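Local coordinates for putative acetamidase/formamidase (Yersinia enterocolitica subsp. palearctica serotype O:3, PDB 5UBU), which probably hydrolyses carbon-nitrogen bonds of linear amides such as acetamide or formamide, and binds sodium ions in this crystal, at residues N183-D188 and M314-Y319. Residues are numbered along the deposited sequence; the frame is centred on the assembly and turned at random.
Sequences NSLTPD and MVDPKY
Beside the sodium sites, the connection between strands 308-313 and 319-326 packs through Pro317 and Lys318 against Leu185 and Thr186 of the type I beta turn Asn183-Thr186 and Pro187 just after it. The Pro317 ring abuts two side chains of the turn: its CD lies 3.8 Å from Leu185 CG, the two side chains crossing at about a right angle, while its CG lies 3.4 Å from Thr186 OG1. That hydroxyl donates to Asn183 OD1 over 2.8 Å. Leu185 N reaches the same oxygen from the opposite face of the amide plane, closing an Asx turn; two bonds hold the oxygen, and the one from OG1 also holds the threonine hydroxyl turned toward it. The extended Lys318 chain runs past Pro187 O, with CD 3.4 Å away. It brings NZ 2.9 Å from Asp188 OD2 in a salt bridge, the ammonium standing above the carboxylate plane (57° out of it). Pro187 CG in turn sits on Lys318 O. Asp316 CB lies 3.5 Å from Leu185 O, which also accepts from the sodium ligand Asn193; the Asp316 side chain is about 4 Å from a bound sodium ion. An Asx-stabilised type I turn thus backs a loop linking antiparallel strands beside the metal site.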
# COMPACT_ATOMS: atom_id res chain seq x y z
N ASN B 183 10.47 -9.59 17.01
CA ASN B 183 9.94 -8.96 18.22
C ASN B 183 8.49 -9.37 18.52
O ASN B 183 7.76 -9.82 17.63
CB ASN B 183 10.14 -7.42 18.27
CG ASN B 183 9.36 -6.67 17.21
OD1 ASN B 183 8.19 -6.93 16.97
ND2 ASN B 183 10.00 -5.66 16.63
N SER B 184 8.11 -9.23 19.78
CA SER B 184 6.79 -9.60 20.26
C SER B 184 5.66 -8.69 19.77
O SER B 184 4.50 -8.93 20.09
CB SER B 184 6.79 -9.65 21.79
OG SER B 184 7.18 -8.40 22.33
N LEU B 185 6.00 -7.65 19.01
CA LEU B 185 4.99 -6.74 18.50
C LEU B 185 4.61 -7.09 17.06
O LEU B 185 3.58 -6.63 16.56
CB LEU B 185 5.50 -5.30 18.55
CG LEU B 185 4.47 -4.19 18.36
CD1 LEU B 185 3.52 -4.16 19.54
CD2 LEU B 185 5.13 -2.83 18.20
N THR B 186 5.41 -7.93 16.41
CA THR B 186 5.19 -8.29 15.00
C THR B 186 4.60 -9.69 14.71
O THR B 186 5.05 -10.68 15.28
CB THR B 186 6.55 -8.22 14.25
OG1 THR B 186 7.13 -6.92 14.39
CG2 THR B 186 6.39 -8.54 12.78
N PRO B 187 3.56 -9.75 13.84
CA PRO B 187 3.01 -11.03 13.39
C PRO B 187 3.68 -11.37 12.06
O PRO B 187 4.06 -10.47 11.31
CB PRO B 187 1.55 -10.72 13.15
CG PRO B 187 1.54 -9.29 12.75
CD PRO B 187 2.68 -8.63 13.47
N ASP B 188 3.83 -12.66 11.77
CA ASP B 188 4.48 -13.07 10.52
C ASP B 188 4.04 -14.51 10.21
O ASP B 188 2.97 -14.94 10.64
CB ASP B 188 6.00 -12.90 10.69
CG ASP B 188 6.73 -12.68 9.38
OD1 ASP B 188 6.42 -13.35 8.36
OD2 ASP B 188 7.65 -11.82 9.40
N MSE B 314 -4.55 -3.60 12.41
CA MSE B 314 -4.12 -2.75 11.32
C MSE B 314 -3.27 -1.67 11.97
O MSE B 314 -3.22 -0.54 11.51
CB MSE B 314 -5.31 -2.42 10.42
CG MSE B 314 -6.11 -1.14 10.60
SE MSE B 314 -6.22 -0.28 8.84
CE MSE B 314 -5.36 1.41 9.37
N VAL B 315 -2.55 -2.07 13.02
CA VAL B 315 -1.71 -1.16 13.79
C VAL B 315 -0.26 -1.64 14.01
O VAL B 315 0.66 -0.84 14.11
CB VAL B 315 -2.35 -0.86 15.17
CG1 VAL B 315 -3.75 -0.27 14.98
CG2 VAL B 315 -2.45 -2.10 16.05
N ASP B 316 -0.08 -2.95 14.08
CA ASP B 316 1.24 -3.54 14.34
C ASP B 316 2.17 -3.42 13.11
O ASP B 316 1.70 -3.11 12.02
CB ASP B 316 1.02 -4.99 14.77
CG ASP B 316 0.15 -5.11 16.04
OD1 ASP B 316 0.34 -4.31 16.99
OD2 ASP B 316 -0.72 -6.01 16.09
N PRO B 317 3.49 -3.64 13.29
CA PRO B 317 4.47 -3.55 12.18
C PRO B 317 3.99 -4.22 10.88
O PRO B 317 4.39 -3.81 9.79
CB PRO B 317 5.70 -4.24 12.75
CG PRO B 317 5.64 -3.90 14.20
CD PRO B 317 4.18 -3.94 14.57
N LYS B 318 3.17 -5.25 11.03
CA LYS B 318 2.53 -5.94 9.93
C LYS B 318 1.08 -6.13 10.30
O LYS B 318 0.76 -6.49 11.45
CB LYS B 318 3.17 -7.29 9.65
CG LYS B 318 4.54 -7.20 9.04
CD LYS B 318 5.07 -8.56 8.66
CE LYS B 318 6.41 -8.41 7.96
NZ LYS B 318 6.97 -9.71 7.52
N TYR B 319 0.19 -5.89 9.35
CA TYR B 319 -1.23 -6.05 9.59
C TYR B 319 -1.57 -7.52 9.43
O TYR B 319 -0.85 -8.25 8.78
CB TYR B 319 -2.05 -5.20 8.62
CG TYR B 319 -1.58 -3.76 8.51
CD1 TYR B 319 -1.30 -3.01 9.64
CD2 TYR B 319 -1.51 -3.14 7.27
CE1 TYR B 319 -0.90 -1.70 9.55
CE2 TYR B 319 -1.10 -1.82 7.17
CZ TYR B 319 -0.81 -1.10 8.31
OH TYR B 319 -0.41 0.20 8.22